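Local coordinates for p800 reaction center core protein (Heliobacterium modesticaldum, PDB 5V8K), which forms the homodimeric photosynthetic reaction center of heliobacteria, binding bacteriochlorophyll g and other cofactors that harvest light and drive charge separation across the membrane, at residues 150-155 / 164-169; 393-398 / 442-447. One frame throughout, in Å; residues are numbered along the deposited sequence.

Contact 1: residues 150-155 / 164-169; sequences TGLSFD and TMAGNH. With GBF (Bacteriochlorophyll g), chain P.
Ser-153 and Gly-167 meet where the loop after strand 147-148 doubles back over the first turns of helix 162-186, a predicted membrane-spanning helix, beside a bacteriochlorophyll g pocket. The carbonyl oxygen Ser-153 O takes two CA-H...O contacts, 3.4 Å from Thr-164 CA and 3.3 Å from Gly-167 CA, the first almost straight at the hydrogen (179°). Glycine suits position 167 because a beta carbon there would run into that oxygen. Leu-152 CD1 also reaches the bare backbone, 3.5 Å from Gly-167 N. One residue earlier in the helix, the small Ala-166 CB rests 3.4 Å from Gly-151 O and beside Thr-150 OG1. That hydroxyl donates to Gly-151 O (2.8 Å), lying in the carbonyl plane on a lone pair. An alanine at Thr-150 would probably leave Gly-151 O without this donor and open a gap beside the methyl of Ala-166. Nearer the pigment, Ser-153 OG, anti to its backbone N (chi1 166°), accepts from Asp-155 N in an ST turn, while the methyl Thr-164 CG2 packs against both OG of Ser-153 and O of Asp-155. Thr-164 OG1 is bonded to Thr-161 N, and one water links it to Asp-155 O. Phe-154 presents its ring edge to the pigment, CD1 lying 3.4 Å from CBB of the bacteriochlorophyll, whose magnesium is faced by the side chain of Asn-168. No hydrogen bond joins 150-155 directly to 164-169, although Ser-153 is tied by its backbone to Ala-163; between the segments the fit rests on small residues, methyl groups, CA-H...O contacts and a bridging water.

Contact 2: residues 393-398 / 442-447; sequences MVPMWR and YLAIFF. With GBF (Bacteriochlorophyll g), chain T.
Pro-395 sets its ring against Ala-444 and Phe-447, and has more surface buried here than any other residue. Its CG lies only 3.4 Å from Ala-444 CA, tighter than usual for two carbons, and 3.7 Å from Ala-444 CB. The single methyl of alanine is what lets the proline come so near the opposing backbone; a second neighbour, Met-396 CG, touches the same CB from 3.8 Å. Next to CG in the ring, Pro-395 CD approaches Phe-447 CD2 at 3.6 Å. The two side chains cross obliquely; in Phe-447 chi1 (-80°) sets CG anti to the carbonyl carbon, beside the backbone N, while Leu-443 CG covers one face of the phenyl, offset toward its rim. The elements joined are helices 376-401 and 437-447, packed antiparallel within the PsaA/PsaB family region; the axes of the two short segments pass 8.0 Å apart at a signed angle of -164°. Proline also kinks its own helix, since its nitrogen carries no hydrogen to bond the preceding turn. Leu-443 CB completes the hydrocarbon surface against Pro-395 CB. Around the bend Trp-397 turns toward a bacteriochlorophyll g, whose methyl CMB sits 3.2 Å above the centre of the indole face. Arg-398, next along, reaches the dimer partner through a salt bridge with Glu-548 of the second subunit, and its NH1 is hydrogen-bonded to an 8(1)-OH-chlorophyll aF.

Contact 1 is local and partly exposed: a loop closes over the start of the helix that follows it, the contact's centre about 31 Å from the centre of the chain. Contact 2 is wholly buried, its own centre about 15 Å from the chain's centre, and joins two helices distant in sequence, near the second subunit. They share no helix and lie on opposite sides of the chain's centre. The nearest atoms of contact 1 and contact 2 are about 29 Å apart. The chemistry follows the setting. Loop carbonyls, hydroxyls and a water take part in 150-155 / 164-169, whereas 393-398 / 442-447 is joined by hydrocarbon surfaces alone. Each borders a bacteriochlorophyll g pocket, and in each a small residue admits close approach.

Contact 1: residues 150-155 / 164-169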
ATOM      1  N   THR A 150     -19.894  -6.944 -48.294  1.00 64.20           N
ATOM      2  CA  THR A 150     -18.944  -5.869 -48.538  1.00 63.97           C
ATOM      3  C   THR A 150     -18.528  -5.763 -50.007  1.00 70.56           C
ATOM      4  O   THR A 150     -18.111  -4.682 -50.446  1.00 69.87           O
ATOM      5  CB  THR A 150     -17.708  -6.044 -47.646  1.00 61.92           C
ATOM      6  OG1 THR A 150     -16.960  -7.205 -48.032  1.00 62.05           O
ATOM      7  CG2 THR A 150     -18.118  -6.184 -46.166  1.00 60.04           C
ATOM      8  N   GLY A 151     -18.664  -6.836 -50.781  1.00 63.91           N
ATOM      9  CA  GLY A 151     -17.956  -6.936 -52.038  1.00 65.95           C
ATOM     10  C   GLY A 151     -16.481  -7.225 -51.783  1.00 66.02           C
ATOM     11  O   GLY A 151     -16.053  -7.486 -50.661  1.00 64.48           O
ATOM     12  N   LEU A 152     -15.699  -7.176 -52.860  1.00 67.88           N
ATOM     13  CA  LEU A 152     -14.284  -7.527 -52.830  1.00 67.22           C
ATOM     14  C   LEU A 152     -13.544  -6.590 -53.770  1.00 68.51           C
ATOM     15  O   LEU A 152     -13.872  -6.518 -54.953  1.00 71.61           O
ATOM     16  CB  LEU A 152     -14.062  -8.986 -53.250  1.00 67.86           C
ATOM     17  CG  LEU A 152     -12.659  -9.566 -53.086  1.00 69.53           C
ATOM     18  CD1 LEU A 152     -12.200  -9.550 -51.636  1.00 64.70           C
ATOM     19  CD2 LEU A 152     -12.640 -10.981 -53.649  1.00 68.23           C
ATOM     20  N   SER A 153     -12.552  -5.872 -53.249  1.00 67.06           N
ATOM     21  CA  SER A 153     -11.742  -4.979 -54.067  1.00 70.86           C
ATOM     22  C   SER A 153     -10.294  -5.065 -53.611  1.00 70.61           C
ATOM     23  O   SER A 153     -10.015  -5.278 -52.432  1.00 65.17           O
ATOM     24  CB  SER A 153     -12.234  -3.528 -53.987  1.00 68.48           C
ATOM     25  OG  SER A 153     -11.271  -2.638 -54.524  1.00 69.30           O
ATOM     26  N   PHE A 154      -9.372  -4.904 -54.557  1.00 70.53           N
ATOM     27  CA  PHE A 154      -7.948  -4.938 -54.248  1.00 69.86           C
ATOM     28  C   PHE A 154      -7.277  -3.598 -54.514  1.00 71.15           C
ATOM     29  O   PHE A 154      -6.078  -3.548 -54.774  1.00 72.39           O
ATOM     30  CB  PHE A 154      -7.252  -6.057 -55.020  1.00 71.03           C
ATOM     31  CG  PHE A 154      -7.733  -7.423 -54.639  1.00 70.54           C
ATOM     32  CD1 PHE A 154      -7.210  -8.085 -53.535  1.00 72.07           C
ATOM     33  CD2 PHE A 154      -8.737  -8.036 -55.365  1.00 71.67           C
ATOM     34  CE1 PHE A 154      -7.671  -9.334 -53.179  1.00 72.45           C
ATOM     35  CE2 PHE A 154      -9.199  -9.283 -55.016  1.00 71.34           C
ATOM     36  CZ  PHE A 154      -8.668  -9.936 -53.923  1.00 73.10           C
ATOM     37  N   ASP A 155      -8.027  -2.500 -54.411  1.00 74.88           N
ATOM     38  CA  ASP A 155      -7.454  -1.162 -54.564  1.00 78.70           C
ATOM     39  C   ASP A 155      -6.850  -0.734 -53.229  1.00 74.32           C
ATOM     40  O   ASP A 155      -7.433   0.022 -52.450  1.00 76.46           O
ATOM     41  CB  ASP A 155      -8.509  -0.174 -55.045  1.00 81.78           C
ATOM     42  CG  ASP A 155      -7.930   1.192 -55.358  1.00 85.76           C
ATOM     43  OD1 ASP A 155      -6.678   1.316 -55.454  1.00 85.15           O
ATOM     44  OD2 ASP A 155      -8.736   2.137 -55.519  1.00 88.91           O
ATOM     45  N   THR A 164     -12.443  -3.189 -49.900  1.00 59.39           N
ATOM     46  CA  THR A 164     -10.982  -3.287 -49.845  1.00 60.02           C
ATOM     47  C   THR A 164     -10.525  -3.933 -48.555  1.00 58.27           C
ATOM     48  O   THR A 164      -9.455  -4.547 -48.520  1.00 56.47           O
ATOM     49  CB  THR A 164     -10.296  -1.917 -49.979  1.00 60.45           C
ATOM     50  OG1 THR A 164     -10.693  -1.053 -48.896  1.00 57.86           O
ATOM     51  CG2 THR A 164     -10.638  -1.278 -51.298  1.00 61.53           C
ATOM     52  N   MET A 165     -11.310  -3.797 -47.490  1.00 57.91           N
ATOM     53  CA  MET A 165     -10.967  -4.479 -46.252  1.00 55.98           C
ATOM     54  C   MET A 165     -11.148  -5.981 -46.408  1.00 57.38           C
ATOM     55  O   MET A 165     -10.381  -6.766 -45.844  1.00 56.74           O
ATOM     56  CB  MET A 165     -11.815  -3.944 -45.103  1.00 54.65           C
ATOM     57  CG  MET A 165     -11.507  -4.551 -43.791  1.00 52.75           C
ATOM     58  SD  MET A 165      -9.803  -4.248 -43.276  1.00 52.30           S
ATOM     59  CE  MET A 165      -9.962  -2.536 -42.716  1.00 51.30           C
ATOM     60  N   ALA A 166     -12.169  -6.395 -47.166  1.00 56.87           N
ATOM     61  CA  ALA A 166     -12.261  -7.787 -47.581  1.00 57.51           C
ATOM     62  C   ALA A 166     -11.064  -8.182 -48.434  1.00 57.93           C
ATOM     63  O   ALA A 166     -10.474  -9.246 -48.228  1.00 57.58           O
ATOM     64  CB  ALA A 166     -13.568  -8.025 -48.345  1.00 58.51           C
ATOM     65  N   GLY A 167     -10.702  -7.352 -49.413  1.00 56.96           N
ATOM     66  CA  GLY A 167      -9.519  -7.642 -50.206  1.00 57.80           C
ATOM     67  C   GLY A 167      -8.268  -7.789 -49.355  1.00 56.37           C
ATOM     68  O   GLY A 167      -7.410  -8.632 -49.637  1.00 56.78           O
ATOM     69  N   ASN A 168      -8.154  -6.973 -48.297  1.00 58.32           N
ATOM     70  CA  ASN A 168      -7.003  -7.067 -47.399  1.00 57.37           C
ATOM     71  C   ASN A 168      -6.893  -8.461 -46.797  1.00 56.16           C
ATOM     72  O   ASN A 168      -5.793  -9.010 -46.680  1.00 56.91           O
ATOM     73  CB  ASN A 168      -7.105  -6.020 -46.298  1.00 55.42           C
ATOM     74  CG  ASN A 168      -6.089  -6.231 -45.202  1.00 56.44           C
ATOM     75  OD1 ASN A 168      -4.905  -5.954 -45.379  1.00 60.09           O
ATOM     76  ND2 ASN A 168      -6.538  -6.740 -44.059  1.00 52.37           N
ATOM     77  N   HIS A 169      -8.028  -9.068 -46.438  1.00 56.01           N
ATOM     78  CA  HIS A 169      -7.986 -10.403 -45.847  1.00 55.37           C
ATOM     79  C   HIS A 169      -7.584 -11.448 -46.873  1.00 56.92           C
ATOM     80  O   HIS A 169      -6.702 -12.279 -46.615  1.00 58.52           O
ATOM     81  CB  HIS A 169      -9.330 -10.743 -45.232  1.00 54.69           C
ATOM     82  CG  HIS A 169      -9.617  -9.958 -43.999  1.00 55.57           C
ATOM     83  ND1 HIS A 169      -9.991  -8.633 -44.038  1.00 56.82           N
ATOM     84  CD2 HIS A 169      -9.520 -10.284 -42.694  1.00 52.96           C
ATOM     85  CE1 HIS A 169     -10.158  -8.192 -42.807  1.00 54.02           C
ATOM     86  NE2 HIS A 169      -9.871  -9.172 -41.975  1.00 51.64           N
TER
HETATM   87 MG   GBF P1014      -3.642  -4.168 -46.297  1.00 61.15          MG
HETATM   88  CHA GBF P1014      -4.182  -1.639 -43.943  1.00 51.65           C
HETATM   89  CHB GBF P1014      -6.135  -3.033 -48.091  1.00 58.89           C
HETATM   90  CHC GBF P1014      -2.387  -6.261 -48.772  1.00 58.24           C
HETATM   91  CHD GBF P1014      -0.846  -5.140 -44.283  1.00 53.67           C
HETATM   92  NA  GBF P1014      -4.899  -2.677 -46.066  1.00 53.27           N
HETATM   93  C1A GBF P1014      -5.119  -1.756 -45.116  1.00 56.62           C
HETATM   94  C2A GBF P1014      -5.720  -0.515 -45.684  1.00 57.39           C
HETATM   95  C3A GBF P1014      -6.718  -1.213 -46.612  1.00 56.23           C
HETATM   96  C4A GBF P1014      -5.874  -2.398 -46.938  1.00 57.06           C
HETATM   97  CMA GBF P1014      -8.063  -1.684 -46.046  1.00 53.71           C
HETATM   98  CAA GBF P1014      -4.659   0.245 -46.471  1.00 73.19           C
HETATM   99  CBA GBF P1014      -4.999   1.700 -46.730  1.00 83.09           C
HETATM  100  CGA GBF P1014      -3.801   2.297 -47.439  1.00 94.84           C
HETATM  101  O1A GBF P1014      -2.960   1.559 -47.932  1.00 96.66           O
HETATM  102  O2A GBF P1014      -3.731   3.730 -47.697  1.00102.17           O
HETATM  103  NB  GBF P1014      -4.199  -4.558 -48.205  1.00 58.72           N
HETATM  104  C1B GBF P1014      -5.295  -4.060 -48.780  1.00 59.87           C
HETATM  105  C2B GBF P1014      -5.406  -4.619 -50.053  1.00 62.74           C
HETATM  106  C3B GBF P1014      -4.336  -5.509 -50.204  1.00 62.32           C
HETATM  107  C4B GBF P1014      -3.614  -5.450 -49.017  1.00 59.76           C
HETATM  108  CMB GBF P1014      -6.520  -4.306 -51.032  1.00 61.17           C
HETATM  109  CAB GBF P1014      -3.978  -6.361 -51.372  1.00 69.50           C
HETATM  110  CBB GBF P1014      -4.504  -6.331 -52.574  1.00 71.09           C
HETATM  111  NC  GBF P1014      -2.004  -5.394 -46.457  1.00 62.76           N
HETATM  112  C1C GBF P1014      -1.658  -6.166 -47.495  1.00 61.36           C
HETATM  113  C2C GBF P1014      -0.505  -7.096 -47.546  1.00 62.53           C
HETATM  114  C3C GBF P1014      -0.151  -6.638 -46.194  1.00 61.85           C
HETATM  115  C4C GBF P1014      -1.012  -5.716 -45.612  1.00 55.26           C
HETATM  116  CMC GBF P1014      -1.002  -8.534 -47.596  1.00 58.27           C
HETATM  117  CAC GBF P1014       1.034  -7.144 -45.445  1.00 63.61           C
HETATM  118  CBC GBF P1014       1.999  -8.152 -46.025  1.00 62.96           C
HETATM  119  ND  GBF P1014      -2.697  -3.643 -44.605  1.00 57.48           N
HETATM  120  C1D GBF P1014      -1.689  -4.019 -43.853  1.00 54.34           C
HETATM  121  C2D GBF P1014      -1.299  -3.236 -42.496  1.00 52.29           C
HETATM  122  C3D GBF P1014      -2.371  -2.373 -42.707  1.00 53.22           C
HETATM  123  C4D GBF P1014      -3.167  -2.578 -43.869  1.00 50.58           C
HETATM  124  CMD GBF P1014      -0.249  -3.403 -41.459  1.00 55.12           C
HETATM  125  CAD GBF P1014      -2.841  -1.111 -42.093  1.00 53.33           C
HETATM  126  OBD GBF P1014      -2.705  -0.589 -40.942  1.00 56.47           O
HETATM  127  CBD GBF P1014      -3.996  -0.610 -42.888  1.00 55.81           C
HETATM  128  CGD GBF P1014      -5.268  -0.513 -42.094  1.00 57.35           C
HETATM  129  O1D GBF P1014      -5.924  -1.487 -41.799  1.00 56.79           O
HETATM  130  O2D GBF P1014      -5.815   0.742 -41.670  1.00 62.22           O
HETATM  131  CED GBF P1014      -6.886   0.698 -40.727  1.00 61.29           C
HETATM  132  O   HOH W   1      -8.155   0.352 -49.470  1.00 65.69           O

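Contact 2: residues 393-398 / 442-447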
ATOM      1  N   MET A 393      12.462  -2.870 -17.655  1.00 38.42           N
ATOM      2  CA  MET A 393      13.516  -3.649 -18.300  1.00 41.74           C
ATOM      3  C   MET A 393      14.713  -3.931 -17.377  1.00 43.75           C
ATOM      4  O   MET A 393      15.526  -4.816 -17.704  1.00 42.68           O
ATOM      5  CB  MET A 393      14.039  -2.932 -19.553  1.00 40.44           C
ATOM      6  CG  MET A 393      13.158  -3.017 -20.801  1.00 40.57           C
ATOM      7  SD  MET A 393      14.090  -2.587 -22.298  1.00 43.71           S
ATOM      8  CE  MET A 393      14.312  -0.832 -22.036  1.00 43.88           C
ATOM      9  N   VAL A 394      14.857  -3.219 -16.252  1.00 36.48           N
ATOM     10  CA  VAL A 394      16.016  -3.452 -15.365  1.00 37.00           C
ATOM     11  C   VAL A 394      15.947  -4.884 -14.824  1.00 41.52           C
ATOM     12  O   VAL A 394      16.897  -5.647 -15.032  1.00 41.23           O
ATOM     13  CB  VAL A 394      16.109  -2.404 -14.232  1.00 36.45           C
ATOM     14  CG1 VAL A 394      17.110  -2.804 -13.160  1.00 36.91           C
ATOM     15  CG2 VAL A 394      16.522  -1.032 -14.822  1.00 36.83           C
ATOM     16  N   PRO A 395      14.864  -5.310 -14.160  1.00 41.61           N
ATOM     17  CA  PRO A 395      14.787  -6.734 -13.789  1.00 37.53           C
ATOM     18  C   PRO A 395      14.764  -7.682 -14.991  1.00 38.26           C
ATOM     19  O   PRO A 395      15.285  -8.801 -14.885  1.00 40.99           O
ATOM     20  CB  PRO A 395      13.493  -6.847 -12.958  1.00 36.38           C
ATOM     21  CG  PRO A 395      12.714  -5.599 -13.218  1.00 35.62           C
ATOM     22  CD  PRO A 395      13.743  -4.532 -13.627  1.00 36.18           C
ATOM     23  N   MET A 396      14.236  -7.256 -16.141  1.00 38.07           N
ATOM     24  CA  MET A 396      14.177  -8.132 -17.313  1.00 39.82           C
ATOM     25  C   MET A 396      15.571  -8.465 -17.837  1.00 41.54           C
ATOM     26  O   MET A 396      15.866  -9.622 -18.166  1.00 41.04           O
ATOM     27  CB  MET A 396      13.330  -7.499 -18.417  1.00 38.60           C
ATOM     28  CG  MET A 396      11.890  -7.285 -18.011  1.00 39.62           C
ATOM     29  SD  MET A 396      10.874  -6.487 -19.279  1.00 38.56           S
ATOM     30  CE  MET A 396      10.843  -7.832 -20.412  1.00 39.11           C
ATOM     31  N   TRP A 397      16.440  -7.459 -17.949  1.00 39.41           N
ATOM     32  CA  TRP A 397      17.771  -7.751 -18.455  1.00 40.84           C
ATOM     33  C   TRP A 397      18.636  -8.451 -17.411  1.00 44.33           C
ATOM     34  O   TRP A 397      19.562  -9.178 -17.781  1.00 42.57           O
ATOM     35  CB  TRP A 397      18.451  -6.495 -18.985  1.00 41.30           C
ATOM     36  CG  TRP A 397      17.849  -6.059 -20.292  1.00 41.39           C
ATOM     37  CD1 TRP A 397      17.071  -4.956 -20.505  1.00 40.60           C
ATOM     38  CD2 TRP A 397      17.963  -6.716 -21.567  1.00 42.43           C
ATOM     39  NE1 TRP A 397      16.715  -4.872 -21.817  1.00 41.08           N
ATOM     40  CE2 TRP A 397      17.253  -5.932 -22.502  1.00 42.69           C
ATOM     41  CE3 TRP A 397      18.602  -7.877 -22.013  1.00 43.61           C
ATOM     42  CZ2 TRP A 397      17.123  -6.295 -23.851  1.00 43.09           C
ATOM     43  CZ3 TRP A 397      18.501  -8.220 -23.377  1.00 46.34           C
ATOM     44  CH2 TRP A 397      17.756  -7.427 -24.269  1.00 44.24           C
ATOM     45  N   ARG A 398      18.283  -8.346 -16.132  1.00 41.51           N
ATOM     46  CA  ARG A 398      18.965  -9.149 -15.120  1.00 41.47           C
ATOM     47  C   ARG A 398      18.576 -10.634 -15.202  1.00 41.77           C
ATOM     48  O   ARG A 398      19.431 -11.506 -15.001  1.00 42.84           O
ATOM     49  CB  ARG A 398      18.680  -8.563 -13.733  1.00 40.47           C
ATOM     50  CG  ARG A 398      19.384  -7.195 -13.481  1.00 40.54           C
ATOM     51  CD  ARG A 398      18.885  -6.562 -12.205  1.00 39.48           C
ATOM     52  NE  ARG A 398      19.331  -7.272 -11.013  1.00 39.74           N
ATOM     53  CZ  ARG A 398      19.191  -6.789  -9.778  1.00 44.88           C
ATOM     54  NH1 ARG A 398      18.636  -5.605  -9.608  1.00 39.20           N
ATOM     55  NH2 ARG A 398      19.662  -7.442  -8.710  1.00 39.55           N
ATOM     56  N   TYR A 442       9.336 -11.785 -11.051  1.00 36.00           N
ATOM     57  CA  TYR A 442       8.320 -11.132 -10.226  1.00 32.56           C
ATOM     58  C   TYR A 442       8.556  -9.636 -10.172  1.00 34.60           C
ATOM     59  O   TYR A 442       7.597  -8.849 -10.185  1.00 35.05           O
ATOM     60  CB  TYR A 442       8.306 -11.688  -8.800  1.00 33.63           C
ATOM     61  CG  TYR A 442       8.108 -13.158  -8.665  1.00 35.68           C
ATOM     62  CD1 TYR A 442       7.116 -13.823  -9.368  1.00 32.79           C
ATOM     63  CD2 TYR A 442       8.925 -13.903  -7.834  1.00 34.70           C
ATOM     64  CE1 TYR A 442       6.963 -15.167  -9.261  1.00 37.62           C
ATOM     65  CE2 TYR A 442       8.766 -15.290  -7.703  1.00 34.79           C
ATOM     66  CZ  TYR A 442       7.758 -15.917  -8.421  1.00 34.09           C
ATOM     67  OH  TYR A 442       7.593 -17.306  -8.365  1.00 35.32           O
ATOM     68  N   LEU A 443       9.834  -9.219 -10.024  1.00 35.67           N
ATOM     69  CA  LEU A 443      10.106  -7.809  -9.848  1.00 34.84           C
ATOM     70  C   LEU A 443       9.746  -7.043 -11.113  1.00 33.55           C
ATOM     71  O   LEU A 443       9.261  -5.912 -11.044  1.00 33.22           O
ATOM     72  CB  LEU A 443      11.598  -7.604  -9.461  1.00 36.47           C
ATOM     73  CG  LEU A 443      12.086  -6.217  -9.053  1.00 34.63           C
ATOM     74  CD1 LEU A 443      11.269  -5.686  -7.852  1.00 32.96           C
ATOM     75  CD2 LEU A 443      13.577  -6.158  -8.717  1.00 34.66           C
ATOM     76  N   ALA A 444       9.966  -7.640 -12.281  1.00 32.38           N
ATOM     77  CA  ALA A 444       9.558  -6.961 -13.505  1.00 32.36           C
ATOM     78  C   ALA A 444       8.034  -6.804 -13.564  1.00 33.35           C
ATOM     79  O   ALA A 444       7.525  -5.752 -13.977  1.00 32.44           O
ATOM     80  CB  ALA A 444      10.099  -7.696 -14.721  1.00 33.32           C
ATOM     81  N   ILE A 445       7.288  -7.810 -13.088  1.00 34.89           N
ATOM     82  CA  ILE A 445       5.832  -7.693 -13.007  1.00 32.81           C
ATOM     83  C   ILE A 445       5.441  -6.502 -12.136  1.00 35.14           C
ATOM     84  O   ILE A 445       4.555  -5.722 -12.490  1.00 34.42           O
ATOM     85  CB  ILE A 445       5.210  -8.996 -12.473  1.00 34.39           C
ATOM     86  CG1 ILE A 445       5.463 -10.189 -13.441  1.00 33.42           C
ATOM     87  CG2 ILE A 445       3.722  -8.794 -12.203  1.00 31.94           C
ATOM     88  CD1 ILE A 445       4.730 -10.068 -14.807  1.00 33.78           C
ATOM     89  N   PHE A 446       6.062  -6.384 -10.957  1.00 36.05           N
ATOM     90  CA  PHE A 446       5.826  -5.255 -10.049  1.00 37.04           C
ATOM     91  C   PHE A 446       6.129  -3.930 -10.736  1.00 38.53           C
ATOM     92  O   PHE A 446       5.333  -2.988 -10.683  1.00 35.53           O
ATOM     93  CB  PHE A 446       6.729  -5.356  -8.804  1.00 36.29           C
ATOM     94  CG  PHE A 446       6.279  -6.340  -7.764  1.00 34.76           C
ATOM     95  CD1 PHE A 446       5.056  -6.212  -7.150  1.00 36.76           C
ATOM     96  CD2 PHE A 446       7.117  -7.366  -7.366  1.00 35.65           C
ATOM     97  CE1 PHE A 446       4.638  -7.147  -6.151  1.00 36.10           C
ATOM     98  CE2 PHE A 446       6.726  -8.308  -6.392  1.00 38.10           C
ATOM     99  CZ  PHE A 446       5.471  -8.191  -5.789  1.00 37.44           C
ATOM    100  N   PHE A 447       7.334  -3.814 -11.304  1.00 33.29           N
ATOM    101  CA  PHE A 447       7.777  -2.572 -11.938  1.00 32.64           C
ATOM    102  C   PHE A 447       6.883  -2.179 -13.122  1.00 34.08           C
ATOM    103  O   PHE A 447       6.780  -0.990 -13.466  1.00 33.00           O
ATOM    104  CB  PHE A 447       9.231  -2.732 -12.420  1.00 36.48           C
ATOM    105  CG  PHE A 447      10.309  -2.568 -11.328  1.00 35.45           C
ATOM    106  CD1 PHE A 447      10.005  -2.566  -9.977  1.00 33.67           C
ATOM    107  CD2 PHE A 447      11.627  -2.410 -11.693  1.00 36.78           C
ATOM    108  CE1 PHE A 447      11.015  -2.418  -9.005  1.00 33.98           C
ATOM    109  CE2 PHE A 447      12.641  -2.268 -10.719  1.00 37.32           C
ATOM    110  CZ  PHE A 447      12.313  -2.265  -9.379  1.00 35.54           C
TER
HETATM  111 MG   GBF T1018      13.593 -10.419 -27.001  1.00 53.50          MG
HETATM  112  CHA GBF T1018      15.399 -13.291 -27.896  1.00 48.29           C
HETATM  113  CHB GBF T1018      15.084 -10.475 -24.051  1.00 44.24           C
HETATM  114  CHC GBF T1018      12.179  -7.338 -26.622  1.00 47.60           C
HETATM  115  CHD GBF T1018      12.176 -10.537 -30.338  1.00 48.78           C
HETATM  116  NA  GBF T1018      14.939 -11.600 -26.160  1.00 58.43           N
HETATM  117  C1A GBF T1018      15.630 -12.669 -26.560  1.00 47.25           C
HETATM  118  C2A GBF T1018      16.759 -13.177 -25.735  1.00 48.02           C
HETATM  119  C3A GBF T1018      16.235 -12.607 -24.412  1.00 56.40           C
HETATM  120  C4A GBF T1018      15.363 -11.495 -24.906  1.00 45.41           C
HETATM  121  CMA GBF T1018      15.412 -13.596 -23.593  1.00 50.85           C
HETATM  122  CAA GBF T1018      18.136 -12.675 -26.233  1.00 49.73           C
HETATM  123  CBA GBF T1018      18.354 -11.173 -26.055  1.00 50.97           C
HETATM  124  CGA GBF T1018      19.764 -10.831 -26.490  1.00 66.88           C
HETATM  125  O1A GBF T1018      20.713 -11.481 -26.067  1.00 67.03           O
HETATM  126  O2A GBF T1018      19.981  -9.446 -26.867  1.00 76.92           O
HETATM  127  NB  GBF T1018      13.775  -8.978 -25.564  1.00 43.67           N
HETATM  128  C1B GBF T1018      14.297  -9.240 -24.342  1.00 43.32           C
HETATM  129  C2B GBF T1018      14.128  -8.121 -23.560  1.00 47.61           C
HETATM  130  C3B GBF T1018      13.336  -7.246 -24.283  1.00 45.27           C
HETATM  131  C4B GBF T1018      13.022  -7.878 -25.510  1.00 50.78           C
HETATM  132  CMB GBF T1018      14.712  -7.908 -22.179  1.00 41.87           C
HETATM  133  CAB GBF T1018      13.004  -5.928 -23.726  1.00 46.30           C
HETATM  134  CBB GBF T1018      12.543  -4.870 -24.354  1.00 48.98           C
HETATM  135  NC  GBF T1018      12.460  -9.235 -28.229  1.00 51.99           N
HETATM  136  C1C GBF T1018      11.943  -8.053 -27.905  1.00 48.56           C
HETATM  137  C2C GBF T1018      10.993  -7.277 -28.749  1.00 48.31           C
HETATM  138  C3C GBF T1018      11.144  -8.287 -29.786  1.00 51.55           C
HETATM  139  C4C GBF T1018      11.930  -9.386 -29.464  1.00 50.30           C
HETATM  140  CMC GBF T1018       9.578  -7.356 -28.119  1.00 45.78           C
HETATM  141  CAC GBF T1018      10.427  -8.149 -31.069  1.00 52.30           C
HETATM  142  CBC GBF T1018       9.592  -6.927 -31.356  1.00 50.91           C
HETATM  143  ND  GBF T1018      13.687 -11.494 -28.708  1.00 53.26           N
HETATM  144  C1D GBF T1018      13.130 -11.574 -29.915  1.00 51.36           C
HETATM  145  C2D GBF T1018      13.482 -12.797 -30.924  1.00 55.09           C
HETATM  146  C3D GBF T1018      14.366 -13.322 -29.976  1.00 53.92           C
HETATM  147  C4D GBF T1018      14.491 -12.632 -28.731  1.00 47.82           C
HETATM  148  CMD GBF T1018      13.080 -13.195 -32.296  1.00 57.40           C
HETATM  149  CAD GBF T1018      15.352 -14.426 -29.951  1.00 51.71           C
HETATM  150  OBD GBF T1018      15.521 -15.442 -30.705  1.00 56.37           O
HETATM  151  CBD GBF T1018      15.935 -14.503 -28.562  1.00 52.50           C
HETATM  152  CGD GBF T1018      15.497 -15.701 -27.770  1.00 55.74           C
HETATM  153  O1D GBF T1018      14.498 -15.705 -27.071  1.00 54.41           O
HETATM  154  O2D GBF T1018      16.238 -16.925 -27.816  1.00 57.12           O
HETATM  155  CED GBF T1018      15.448 -18.108 -27.942  1.00 62.52           C
HETATM  156  C1  GBF T1018      21.255  -8.810 -26.851  1.00 79.34           C
HETATM  157  C2  GBF T1018      20.979  -7.346 -26.617  1.00 78.85           C
HETATM  158  C3  GBF T1018      20.560  -6.529 -27.595  1.00 79.22           C
HETATM  159  C4  GBF T1018      20.360  -7.027 -28.995  1.00 78.81           C
HETATM  160  C5  GBF T1018      20.280  -5.075 -27.284  1.00 79.14           C